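Local coordinates for protein hypothetical hydrolase (Bacteroides thetaiotaomicron, PDB 3TC9) that is of unproven function but probably serves as an auxiliary nutrient-binding protein, built from an immunoglobulin-like IPT/TIG domain and a six-bladed beta-propeller, at residues B[128-133]-B[167-172]; B[150-155]-B[162-167]. All blocks are in the same frame, centred on the assembly; numbering follows the deposited sequence.

Contact 1 of 2, residues B[128-133]-B[167-172]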
loop_
_atom_site.group_PDB
_atom_site.type_symbol
_atom_site.label_atom_id
_atom_site.label_comp_id
_atom_site.label_asym_id
_atom_site.label_seq_id
_atom_site.Cartn_x
_atom_site.Cartn_y
_atom_site.Cartn_z
ATOM N N GLY B 128 -32.490 12.435 -3.340
ATOM C CA GLY B 128 -33.033 11.140 -2.957
ATOM C C GLY B 128 -31.987 10.154 -2.487
ATOM O O GLY B 128 -30.788 10.437 -2.558
ATOM N N PRO B 129 -32.430 8.964 -2.010
ATOM C CA PRO B 129 -31.466 7.948 -1.580
ATOM C C PRO B 129 -30.589 7.476 -2.747
ATOM O O PRO B 129 -30.916 7.749 -3.899
ATOM C CB PRO B 129 -32.361 6.822 -1.047
ATOM C CG PRO B 129 -33.662 7.009 -1.728
ATOM C CD PRO B 129 -33.819 8.478 -1.891
ATOM N N PHE B 130 -29.501 6.751 -2.451
ATOM C CA PHE B 130 -28.566 6.239 -3.468
ATOM C C PHE B 130 -29.279 5.445 -4.586
ATOM O O PHE B 130 -28.976 5.636 -5.761
ATOM C CB PHE B 130 -27.463 5.384 -2.807
ATOM C CG PHE B 130 -26.292 6.171 -2.251
ATOM C CD1 PHE B 130 -26.326 7.567 -2.189
ATOM C CD2 PHE B 130 -25.152 5.519 -1.801
ATOM C CE1 PHE B 130 -25.245 8.291 -1.679
ATOM C CE2 PHE B 130 -24.064 6.243 -1.318
ATOM C CZ PHE B 130 -24.118 7.624 -1.256
ATOM N N ASP B 131 -30.263 4.626 -4.218
ATOM C CA ASP B 131 -31.044 3.807 -5.145
ATOM C C ASP B 131 -32.090 4.616 -5.980
ATOM O O ASP B 131 -32.625 4.051 -6.937
ATOM C CB ASP B 131 -31.763 2.682 -4.371
ATOM C CG ASP B 131 -32.798 3.177 -3.361
ATOM O OD1 ASP B 131 -32.410 3.497 -2.217
ATOM O OD2 ASP B 131 -33.996 3.245 -3.720
ATOM N N ASP B 132 -32.415 5.884 -5.620
ATOM C CA ASP B 132 -33.446 6.652 -6.327
ATOM C C ASP B 132 -33.153 8.169 -6.240
ATOM O O ASP B 132 -33.895 8.943 -5.635
ATOM C CB ASP B 132 -34.842 6.298 -5.762
ATOM C CG ASP B 132 -36.040 6.956 -6.449
ATOM O OD1 ASP B 132 -36.111 6.914 -7.707
ATOM O OD2 ASP B 132 -36.915 7.498 -5.729
ATOM N N CYS B 133 -32.067 8.587 -6.882
ATOM C CA CYS B 133 -31.631 9.987 -6.890
ATOM C C CYS B 133 -31.626 10.568 -8.325
ATOM O O CYS B 133 -31.050 11.633 -8.557
ATOM C CB CYS B 133 -30.263 10.126 -6.213
ATOM S SG CYS B 133 -28.968 9.076 -6.918
ATOM N N GLU B 167 -22.642 7.953 4.455
ATOM C CA GLU B 167 -23.159 7.519 5.751
ATOM C C GLU B 167 -24.671 7.349 5.683
ATOM O O GLU B 167 -25.174 6.299 6.066
ATOM C CB GLU B 167 -22.763 8.520 6.852
ATOM C CG GLU B 167 -23.205 8.109 8.253
ATOM C CD GLU B 167 -23.130 9.170 9.339
ATOM O OE1 GLU B 167 -23.158 10.379 9.010
ATOM O OE2 GLU B 167 -23.090 8.785 10.531
ATOM N N LYS B 168 -25.381 8.369 5.175
ATOM C CA LYS B 168 -26.836 8.353 5.048
ATOM C C LYS B 168 -27.320 7.697 3.733
ATOM O O LYS B 168 -28.516 7.416 3.614
ATOM C CB LYS B 168 -27.384 9.790 5.149
ATOM C CG LYS B 168 -27.006 10.517 6.444
ATOM C CD LYS B 168 -27.710 9.953 7.668
ATOM N N GLU B 169 -26.403 7.431 2.770
ATOM C CA GLU B 169 -26.688 6.908 1.424
ATOM C C GLU B 169 -27.764 7.802 0.785
ATOM O O GLU B 169 -28.830 7.334 0.363
ATOM C CB GLU B 169 -27.064 5.421 1.430
ATOM C CG GLU B 169 -25.929 4.533 1.909
ATOM C CD GLU B 169 -26.145 3.035 1.802
ATOM O OE1 GLU B 169 -27.315 2.587 1.837
ATOM O OE2 GLU B 169 -25.134 2.301 1.730
ATOM N N TYR B 170 -27.470 9.123 0.749
ATOM C CA TYR B 170 -28.375 10.134 0.223
ATOM C C TYR B 170 -27.631 11.145 -0.625
ATOM O O TYR B 170 -26.476 11.480 -0.338
ATOM C CB TYR B 170 -29.106 10.827 1.393
ATOM C CG TYR B 170 -30.317 11.644 0.982
ATOM C CD1 TYR B 170 -31.573 11.053 0.853
ATOM C CD2 TYR B 170 -30.224 13.019 0.794
ATOM C CE1 TYR B 170 -32.696 11.806 0.498
ATOM C CE2 TYR B 170 -31.340 13.783 0.444
ATOM C CZ TYR B 170 -32.570 13.166 0.266
ATOM O OH TYR B 170 -33.678 13.897 -0.109
ATOM N N VAL B 171 -28.304 11.634 -1.675
ATOM C CA VAL B 171 -27.782 12.644 -2.601
ATOM C C VAL B 171 -28.631 13.901 -2.437
ATOM O O VAL B 171 -29.840 13.837 -2.623
ATOM C CB VAL B 171 -27.720 12.151 -4.077
ATOM C CG1 VAL B 171 -27.100 13.212 -4.981
ATOM C CG2 VAL B 171 -26.937 10.836 -4.180
ATOM N N SER B 172 -28.000 15.032 -2.079
ATOM C CA SER B 172 -28.702 16.299 -1.840
ATOM C C SER B 172 -28.101 17.449 -2.616
ATOM O O SER B 172 -26.987 17.348 -3.106
ATOM C CB SER B 172 -28.694 16.637 -0.354
ATOM O OG SER B 172 -27.399 16.504 0.211
#

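Contact 2 of 2, residues B[150-155]-B[162-167]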
loop_
_atom_site.group_PDB
_atom_site.type_symbol
_atom_site.label_atom_id
_atom_site.label_comp_id
_atom_site.label_asym_id
_atom_site.label_seq_id
_atom_site.Cartn_x
_atom_site.Cartn_y
_atom_site.Cartn_z
ATOM N N ASN B 150 -17.074 10.873 4.578
ATOM C CA ASN B 150 -18.357 10.321 4.144
ATOM C C ASN B 150 -19.075 11.296 3.245
ATOM O O ASN B 150 -20.106 10.940 2.674
ATOM C CB ASN B 150 -19.259 9.935 5.325
ATOM C CG ASN B 150 -18.762 8.728 6.080
ATOM O OD1 ASN B 150 -18.183 7.789 5.509
ATOM N ND2 ASN B 150 -18.948 8.753 7.386
ATOM N N HIS B 151 -18.548 12.524 3.126
ATOM C CA HIS B 151 -19.161 13.584 2.335
ATOM C C HIS B 151 -18.334 13.880 1.091
ATOM O O HIS B 151 -17.211 14.376 1.173
ATOM C CB HIS B 151 -19.361 14.848 3.197
ATOM C CG HIS B 151 -20.411 14.678 4.256
ATOM N ND1 HIS B 151 -20.694 15.686 5.166
ATOM C CD2 HIS B 151 -21.222 13.624 4.513
ATOM C CE1 HIS B 151 -21.674 15.222 5.917
ATOM N NE2 HIS B 151 -22.004 13.976 5.579
ATOM N N LEU B 152 -18.895 13.535 -0.068
ATOM C CA LEU B 152 -18.277 13.761 -1.366
ATOM C C LEU B 152 -19.064 14.858 -2.092
ATOM O O LEU B 152 -20.236 14.671 -2.420
ATOM C CB LEU B 152 -18.227 12.447 -2.182
ATOM C CG LEU B 152 -17.709 12.542 -3.646
ATOM C CD1 LEU B 152 -16.278 13.095 -3.699
ATOM C CD2 LEU B 152 -17.810 11.201 -4.320
ATOM N N TYR B 153 -18.422 16.003 -2.329
ATOM C CA TYR B 153 -19.061 17.119 -3.024
ATOM C C TYR B 153 -18.727 17.093 -4.504
ATOM O O TYR B 153 -17.657 16.600 -4.907
ATOM C CB TYR B 153 -18.647 18.467 -2.401
ATOM C CG TYR B 153 -19.233 18.678 -1.024
ATOM C CD1 TYR B 153 -20.498 19.233 -0.863
ATOM C CD2 TYR B 153 -18.545 18.276 0.118
ATOM C CE1 TYR B 153 -21.063 19.394 0.400
ATOM C CE2 TYR B 153 -19.087 18.457 1.388
ATOM C CZ TYR B 153 -20.344 19.029 1.525
ATOM O OH TYR B 153 -20.890 19.206 2.770
ATOM N N LEU B 154 -19.640 17.641 -5.310
ATOM C CA LEU B 154 -19.487 17.747 -6.760
ATOM C C LEU B 154 -20.064 19.078 -7.241
ATOM O O LEU B 154 -21.020 19.577 -6.648
ATOM C CB LEU B 154 -20.131 16.546 -7.509
ATOM C CG LEU B 154 -21.683 16.370 -7.479
ATOM C CD1 LEU B 154 -22.382 17.157 -8.618
ATOM C CD2 LEU B 154 -22.061 14.921 -7.665
ATOM N N VAL B 155 -19.508 19.634 -8.326
ATOM C CA VAL B 155 -20.006 20.837 -8.988
ATOM C C VAL B 155 -20.342 20.400 -10.405
ATOM O O VAL B 155 -19.713 19.481 -10.909
ATOM C CB VAL B 155 -19.078 22.084 -8.920
ATOM C CG1 VAL B 155 -18.998 22.630 -7.499
ATOM C CG2 VAL B 155 -17.688 21.811 -9.490
ATOM N N ARG B 162 -23.765 19.551 -5.545
ATOM C CA ARG B 162 -24.485 18.522 -4.828
ATOM C C ARG B 162 -23.580 17.771 -3.857
ATOM O O ARG B 162 -22.358 17.941 -3.878
ATOM C CB ARG B 162 -25.158 17.578 -5.838
ATOM C CG ARG B 162 -26.174 18.334 -6.712
ATOM C CD ARG B 162 -27.029 17.431 -7.547
ATOM N NE ARG B 162 -27.942 16.655 -6.720
ATOM C CZ ARG B 162 -28.867 15.831 -7.199
ATOM N NH1 ARG B 162 -29.001 15.662 -8.509
ATOM N NH2 ARG B 162 -29.665 15.173 -6.374
ATOM N N LEU B 163 -24.207 16.976 -2.958
ATOM C CA LEU B 163 -23.504 16.193 -1.953
ATOM C C LEU B 163 -23.902 14.722 -2.033
ATOM O O LEU B 163 -25.088 14.400 -2.049
ATOM C CB LEU B 163 -23.795 16.767 -0.544
ATOM C CG LEU B 163 -23.391 15.923 0.657
ATOM C CD1 LEU B 163 -21.870 15.791 0.757
ATOM C CD2 LEU B 163 -24.013 16.445 1.938
ATOM N N ILE B 164 -22.892 13.841 -2.079
ATOM C CA ILE B 164 -23.015 12.383 -2.015
ATOM C C ILE B 164 -22.588 12.016 -0.605
ATOM O O ILE B 164 -21.398 12.123 -0.271
ATOM C CB ILE B 164 -22.196 11.641 -3.116
ATOM C CG1 ILE B 164 -22.742 11.936 -4.548
ATOM C CG2 ILE B 164 -22.121 10.133 -2.838
ATOM C CD1 ILE B 164 -21.694 11.748 -5.650
ATOM N N ASP B 165 -23.566 11.676 0.243
ATOM C CA ASP B 165 -23.345 11.331 1.650
ATOM C C ASP B 165 -23.343 9.816 1.772
ATOM O O ASP B 165 -24.393 9.189 1.611
ATOM C CB ASP B 165 -24.437 11.984 2.521
ATOM C CG ASP B 165 -24.305 11.793 4.028
ATOM O OD1 ASP B 165 -23.564 10.869 4.459
ATOM O OD2 ASP B 165 -24.950 12.558 4.780
ATOM N N PHE B 166 -22.161 9.221 2.018
ATOM C CA PHE B 166 -22.006 7.761 2.099
ATOM C C PHE B 166 -22.596 7.167 3.365
ATOM O O PHE B 166 -22.961 5.995 3.356
ATOM C CB PHE B 166 -20.538 7.370 2.011
ATOM C CG PHE B 166 -19.960 7.469 0.625
ATOM C CD1 PHE B 166 -19.376 8.655 0.177
ATOM C CD2 PHE B 166 -19.943 6.364 -0.219
ATOM C CE1 PHE B 166 -18.825 8.745 -1.107
ATOM C CE2 PHE B 166 -19.361 6.445 -1.490
ATOM C CZ PHE B 166 -18.819 7.641 -1.929
ATOM N N GLU B 167 -22.642 7.953 4.455
ATOM C CA GLU B 167 -23.159 7.519 5.751
ATOM C C GLU B 167 -24.671 7.349 5.683
ATOM O O GLU B 167 -25.174 6.299 6.066
ATOM C CB GLU B 167 -22.763 8.520 6.852
ATOM C CG GLU B 167 -23.205 8.109 8.253
ATOM C CD GLU B 167 -23.130 9.170 9.339
ATOM O OE1 GLU B 167 -23.158 10.379 9.010
ATOM O OE2 GLU B 167 -23.090 8.785 10.531
#

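Contact 1 of 2, residues B[128-133]-B[167-172]
Gly128 and Val171 form an antiparallel hydrogen-bonded pair, Val171 N giving its hydrogen to Gly128 O at 2.9 Å and Gly128 N returning one to Val171 O. The short strand 128-129 thereby becomes an outermost strand of one blade sheet of the beta-propeller, added alongside strand 170-175. Pro129 then sits in a non-hydrogen-bonded pair with Tyr170 and begins a type I turn that runs to Asp132. Just inside that turn Phe130 N reaches Glu169 O at 3.0 Å, from above the carbonyl plane. Glu169 and Tyr170 together stand across from Asp165 as a G1 beta bulge, just where strand 170-175 begins. The Phe130 ring lies under the bulge: Glu169 CA stands 3.5 Å from the ring centroid, a CH-pi contact almost exactly on the ring normal, while Glu169 CB comes to 3.8 Å from Phe130 CD2. The ring also meets Phe112 edge-to-face. An alanine in place of Phe130 would probably leave Glu169 CA without its aromatic floor and open a gap beside Val171 CG2. Tyr170 has CG anti to its backbone N (chi1 -165°), and its ring covers the Gly128 peptide, with Gly128 O over one face toward the rim. On the side of the sheet where Val171 points, Cys133 SG rests 3.8 Å from Val171 CG2.

Contact 2 of 2, residues B[150-155]-B[162-167]
Asn150 O takes the hydrogen of Phe166 N at 2.8 Å, a nearly straight bond (168°) lying in the carbonyl plane. The same oxygen is approached by Asp165 CA at 3.4 Å in a CA-H...O contact, and it lies in the plane of the Phe166 ring at its edge. From here two pairs of backbone bonds continue the ladder, first Leu152 with Ile164, where Ile164 N meets Leu152 O at 2.8 Å, then Leu154 with Arg162. This is the antiparallel beta hairpin of strands 151-156 and 159-165, neither of them an edge strand of its propeller blade. Its side chains separate onto two faces. On one, Leu163 CG is anti to the backbone N (chi1 168°), and the CD1 methyl beyond it sits over the Tyr153 ring, 3.7 Å from the centroid, in a CH-pi contact offset toward the rim. That methyl also touches His151 CB at 3.6 Å, so it fills the corner where the two side chains meet. Next along this face, His151 and Asp165 lie side by side, with ring and carboxylate planes turned 72° apart; Asp165 OD1 accepts a hydrogen bond from Lys168 N and a weak one from Glu167 N. The opposite face is apolar near the strands: Ile164 CD1 packs against Leu154 CD2 at 3.8 Å and also touches Leu152 CD2. Arg162 lays its CB beside Leu154 CD1, but its guanidinium leads away, NH2 bonding to Lys126 O and forming a salt bridge with Asp127 OD1. Leu152 CB meets the edge of the Phe166 ring at CE1, 3.9 Å away.

How the contacts relate
Both contacts belong to one five-stranded antiparallel sheet of the propeller, ordered 128-129, 170-175, 159-165, 151-156, 141-145, and their centres are about 9 Å apart. Contact 2 joins neighbouring strands of a hairpin and is nested in the loop that contact 1 closes; segment 128-133 comes first in the chain and pairs with strand 170-175, the last of the sheet in chain order. Probable hydrogen bonds from Leu163 N to Ser172 O and from Asp165 N to Tyr170 O join the two contacts. Glu167, shared by both, lies in the connection between strands 159-165 and 170-175. Strand 128-129 thus extends the far end of a four-stranded meander whose middle hairpin is contact 2.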